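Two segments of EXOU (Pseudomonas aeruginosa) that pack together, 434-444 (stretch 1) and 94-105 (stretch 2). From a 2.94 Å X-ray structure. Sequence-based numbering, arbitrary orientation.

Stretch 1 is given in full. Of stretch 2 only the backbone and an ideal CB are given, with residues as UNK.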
# COMPACT_ATOMS: atom_id res chain seq x y z
N ARG B 434 -34.55 31.33 -13.87
CA ARG B 434 -33.61 30.71 -12.91
C ARG B 434 -32.65 31.74 -12.31
O ARG B 434 -32.43 31.77 -11.10
CB ARG B 434 -32.81 29.57 -13.54
CG ARG B 434 -33.62 28.48 -14.20
CD ARG B 434 -34.87 28.15 -13.41
NE ARG B 434 -35.83 27.47 -14.27
CZ ARG B 434 -36.90 26.81 -13.84
NH1 ARG B 434 -37.17 26.74 -12.53
NH2 ARG B 434 -37.70 26.20 -14.70
N VAL B 435 -32.05 32.56 -13.18
CA VAL B 435 -31.17 33.65 -12.77
C VAL B 435 -31.97 34.73 -12.04
O VAL B 435 -31.45 35.76 -11.66
CB VAL B 435 -30.47 34.28 -13.99
CG1 VAL B 435 -29.47 35.33 -13.56
CG2 VAL B 435 -29.77 33.21 -14.80
N GLY B 436 -33.26 34.47 -11.85
CA GLY B 436 -34.12 35.36 -11.10
C GLY B 436 -34.34 34.82 -9.69
O GLY B 436 -34.17 35.55 -8.72
N GLU B 437 -34.70 33.54 -9.59
CA GLU B 437 -34.82 32.86 -8.29
C GLU B 437 -33.49 32.86 -7.51
O GLU B 437 -33.46 33.15 -6.31
CB GLU B 437 -35.34 31.43 -8.46
CG GLU B 437 -36.85 31.29 -8.48
CD GLU B 437 -37.42 31.33 -9.89
OE1 GLU B 437 -37.11 30.41 -10.69
OE2 GLU B 437 -38.17 32.27 -10.21
N HIS B 438 -32.40 32.53 -8.21
CA HIS B 438 -31.07 32.58 -7.64
C HIS B 438 -30.85 33.88 -6.93
O HIS B 438 -30.61 33.90 -5.74
CB HIS B 438 -30.02 32.42 -8.73
CG HIS B 438 -28.64 32.08 -8.20
ND1 HIS B 438 -27.66 33.00 -8.10
CD2 HIS B 438 -28.11 30.88 -7.74
CE1 HIS B 438 -26.55 32.42 -7.62
NE2 HIS B 438 -26.83 31.12 -7.40
N LEU B 439 -30.96 34.98 -7.66
CA LEU B 439 -30.54 36.28 -7.15
C LEU B 439 -31.27 36.73 -5.88
O LEU B 439 -30.69 37.45 -5.06
CB LEU B 439 -30.62 37.35 -8.24
CG LEU B 439 -29.37 37.43 -9.13
CD1 LEU B 439 -28.91 36.05 -9.58
CD2 LEU B 439 -29.61 38.34 -10.32
N GLU B 440 -32.52 36.30 -5.72
CA GLU B 440 -33.28 36.60 -4.50
C GLU B 440 -32.93 35.62 -3.39
O GLU B 440 -32.84 36.01 -2.22
CB GLU B 440 -34.79 36.57 -4.77
CG GLU B 440 -35.29 37.57 -5.81
CD GLU B 440 -34.60 38.92 -5.72
OE1 GLU B 440 -33.44 39.04 -6.18
OE2 GLU B 440 -35.22 39.88 -5.20
N LYS B 441 -32.75 34.35 -3.76
CA LYS B 441 -32.29 33.34 -2.82
C LYS B 441 -30.92 33.72 -2.26
O LYS B 441 -30.75 33.85 -1.05
CB LYS B 441 -32.22 31.98 -3.50
CG LYS B 441 -31.51 30.91 -2.68
CD LYS B 441 -31.48 29.59 -3.44
CE LYS B 441 -31.87 28.42 -2.57
NZ LYS B 441 -32.71 27.44 -3.31
N ARG B 442 -29.95 33.91 -3.15
CA ARG B 442 -28.61 34.30 -2.74
C ARG B 442 -28.67 35.46 -1.75
O ARG B 442 -27.78 35.63 -0.92
CB ARG B 442 -27.79 34.70 -3.97
CG ARG B 442 -26.30 34.72 -3.73
CD ARG B 442 -25.58 35.51 -4.81
NE ARG B 442 -25.82 36.95 -4.66
CZ ARG B 442 -24.91 37.83 -4.23
NH1 ARG B 442 -23.68 37.45 -3.89
NH2 ARG B 442 -25.24 39.11 -4.14
N LEU B 443 -29.75 36.23 -1.84
CA LEU B 443 -29.97 37.35 -0.93
C LEU B 443 -30.42 36.91 0.48
O LEU B 443 -30.42 37.71 1.40
CB LEU B 443 -31.00 38.30 -1.54
CG LEU B 443 -30.76 39.77 -1.28
CD1 LEU B 443 -29.91 40.33 -2.42
CD2 LEU B 443 -32.10 40.50 -1.18
N GLN B 444 -30.82 35.65 0.63
CA GLN B 444 -31.29 35.16 1.93
C GLN B 444 -30.35 34.12 2.53
O GLN B 444 -30.69 33.45 3.50
CB GLN B 444 -32.71 34.59 1.83
CG GLN B 444 -33.70 35.50 1.13
CD GLN B 444 -33.73 36.90 1.72
OE1 GLN B 444 -34.02 37.08 2.90
NE2 GLN B 444 -33.43 37.91 0.89
N UNK B 94 -31.02 36.01 -21.69
CA UNK B 94 -31.91 35.69 -20.57
C UNK B 94 -31.37 36.26 -19.27
O UNK B 94 -32.02 37.09 -18.61
CB UNK B 94 -32.09 34.18 -20.44
N UNK B 95 -30.16 35.84 -18.92
CA UNK B 95 -29.46 36.35 -17.74
C UNK B 95 -29.30 37.87 -17.78
O UNK B 95 -29.51 38.54 -16.77
CB UNK B 95 -28.09 35.69 -17.62
N UNK B 96 -28.91 38.39 -18.94
CA UNK B 96 -28.53 39.80 -19.03
C UNK B 96 -29.68 40.64 -18.60
O UNK B 96 -29.52 41.59 -17.84
CB UNK B 96 -28.09 40.18 -20.44
N UNK B 97 -30.87 40.25 -19.05
CA UNK B 97 -32.12 40.88 -18.62
C UNK B 97 -32.36 40.69 -17.12
O UNK B 97 -32.49 41.67 -16.39
CB UNK B 97 -33.30 40.31 -19.41
N UNK B 98 -32.40 39.43 -16.67
CA UNK B 98 -32.47 39.11 -15.24
C UNK B 98 -31.55 39.97 -14.34
O UNK B 98 -31.91 40.27 -13.20
CB UNK B 98 -32.12 37.63 -15.05
N UNK B 99 -30.40 40.38 -14.87
CA UNK B 99 -29.46 41.20 -14.12
C UNK B 99 -29.90 42.65 -13.97
O UNK B 99 -29.97 43.17 -12.86
CB UNK B 99 -28.09 41.16 -14.80
N UNK B 100 -30.21 43.30 -15.09
CA UNK B 100 -30.73 44.67 -15.03
C UNK B 100 -32.16 44.72 -14.48
O UNK B 100 -32.57 45.73 -13.91
CB UNK B 100 -30.69 45.31 -16.42
N UNK B 101 -32.91 43.63 -14.66
CA UNK B 101 -34.28 43.56 -14.14
C UNK B 101 -34.28 43.70 -12.62
O UNK B 101 -35.02 44.51 -12.06
CB UNK B 101 -34.95 42.25 -14.55
N UNK B 102 -33.42 42.92 -11.97
CA UNK B 102 -33.25 43.00 -10.52
C UNK B 102 -32.25 44.11 -10.17
O UNK B 102 -32.13 44.52 -9.01
CB UNK B 102 -32.78 41.66 -9.96
N UNK B 103 -31.56 44.63 -11.19
CA UNK B 103 -30.69 45.79 -11.02
C UNK B 103 -29.47 45.49 -10.18
O UNK B 103 -29.36 45.94 -9.04
CB UNK B 103 -31.47 46.94 -10.39
N UNK B 104 -28.56 44.70 -10.73
CA UNK B 104 -27.26 44.44 -10.12
C UNK B 104 -26.26 44.33 -11.22
O UNK B 104 -25.16 43.80 -11.01
CB UNK B 104 -27.27 43.18 -9.26
N UNK B 105 -26.63 44.79 -12.41
CA UNK B 105 -25.70 44.82 -13.51
C UNK B 105 -24.71 45.93 -13.27
O UNK B 105 -23.53 45.77 -13.53
CB UNK B 105 -26.42 45.00 -14.85

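Residues 434-441 of stretch 1 belong to a helix that begins earlier in the chain. Helix 94-102 crosses it at 39°, with axes 9.1 Å apart at closest approach.

Position 94 has helical angles. Its CB would point sideways, with nothing of stretch 1 within 5.5 Å, so stretch 1 hardly restricts it. It is Gly94, whose O accepts a hydrogen bond from the N of position 98.

At position 95 the CB also points sideways, but lies beside Val435. The CA atoms of 95 and Val435 are 5.9 Å apart. A small apolar residue suits this close approach. It is Ala95; its CB is 4.1 Å from Val435 CG2.

Position 96 points away and position 97 is out of reach. Stretch 1 selects nothing at either. They are Met96, modelled as selenomethionine, and Leu97.

Position 98 points toward stretch 1. The ideal CB is already 3.8 Å from Val435 CG1 and 4.6 Å from Gly436 N. Alanine fits well, and glycine or serine could also be accommodated. It is Ala98. Its CB packs on Val435 CG1 at 3.8 Å, and its backbone O lies 4.2 Å from Leu439 CD2.

At position 99 the CB points sideways and touches nothing. A longer apolar chain could still reach Leu439, so leucine or methionine would suit. It is Leu99, with chi1 m and chi2 t. The end of the chain comes nearer, and its CD2 is 4.1 Å from Leu439 CD2.

Positions 100 and 101 are out of reach of stretch 1, which leaves their choice open. They are Glu100 and Glu101.

Position 102 points toward stretch 1. Its ideal CB is 4.6 Å from both Leu439 CD2 and Glu440 OE1. The carboxylate of Glu440 favours lysine or arginine, whose methylenes can run past Leu439 CD2 while the charge reaches the acid; a polar donor is also plausible. It is Lys102. Lys102 NZ forms a long salt bridge with Glu440 OE2 at 3.6 Å, while Lys102 CD is 3.3 Å from Glu440 OE1.

Position 103 leaves the helix with phi 68° and psi 70°. Positive phi favours glycine, with asparagine a possible alternative. It is Gly103.

Position 104 points toward stretch 1. Its ideal CB is 5.5 Å from Leu439 CD2, leaving room for a long apolar chain to extend toward Arg442 and Leu443. A long, flexible apolar chain such as methionine suits best; leucine could pack near Leu439 but would fall short of Leu443. It is Met104, a selenomethionine. Met104 CE lies 3.9 Å from Leu443 CD1 and 3.9 Å from Arg442 NH2, at the edge of the guanidinium.

Position 105 is out of reach, so stretch 1 sets no preference. It is Leu105.

Stretch 2 (94-105) GAMLALEEKGML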
# COMPACT_ATOMS: atom_id res chain seq x y z
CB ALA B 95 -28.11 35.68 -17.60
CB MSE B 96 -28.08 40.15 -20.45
CG MSE B 96 -26.89 39.31 -20.96
SE MSE B 96 -25.59 38.77 -19.56
CE MSE B 96 -25.01 37.04 -20.33
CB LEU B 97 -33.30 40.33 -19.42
CG LEU B 97 -33.36 40.71 -20.90
CD1 LEU B 97 -34.14 39.66 -21.68
CD2 LEU B 97 -33.99 42.09 -21.06
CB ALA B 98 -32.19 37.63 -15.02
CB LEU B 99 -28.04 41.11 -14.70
CG LEU B 99 -27.23 39.86 -14.29
CD1 LEU B 99 -26.07 39.62 -15.25
CD2 LEU B 99 -26.75 39.90 -12.84
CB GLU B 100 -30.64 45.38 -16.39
CG GLU B 100 -29.26 45.94 -16.75
CD GLU B 100 -29.01 47.39 -16.27
OE1 GLU B 100 -29.92 48.24 -16.41
OE2 GLU B 100 -27.89 47.67 -15.80
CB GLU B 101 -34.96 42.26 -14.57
CG GLU B 101 -36.38 42.10 -14.03
CD GLU B 101 -37.27 41.23 -14.93
OE1 GLU B 101 -36.74 40.29 -15.58
OE2 GLU B 101 -38.49 41.48 -14.97
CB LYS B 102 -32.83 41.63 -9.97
CG LYS B 102 -32.36 41.61 -8.52
CD LYS B 102 -33.41 42.10 -7.53
CE LYS B 102 -32.76 42.62 -6.26
NZ LYS B 102 -33.76 43.21 -5.31
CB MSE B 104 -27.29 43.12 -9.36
CG MSE B 104 -27.46 43.36 -7.86
SE MSE B 104 -28.52 41.86 -7.15
CE MSE B 104 -27.81 41.83 -5.30
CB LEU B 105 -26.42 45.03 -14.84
CG LEU B 105 -25.56 44.85 -16.10
CD1 LEU B 105 -25.00 43.43 -16.19
CD2 LEU B 105 -26.32 45.21 -17.37
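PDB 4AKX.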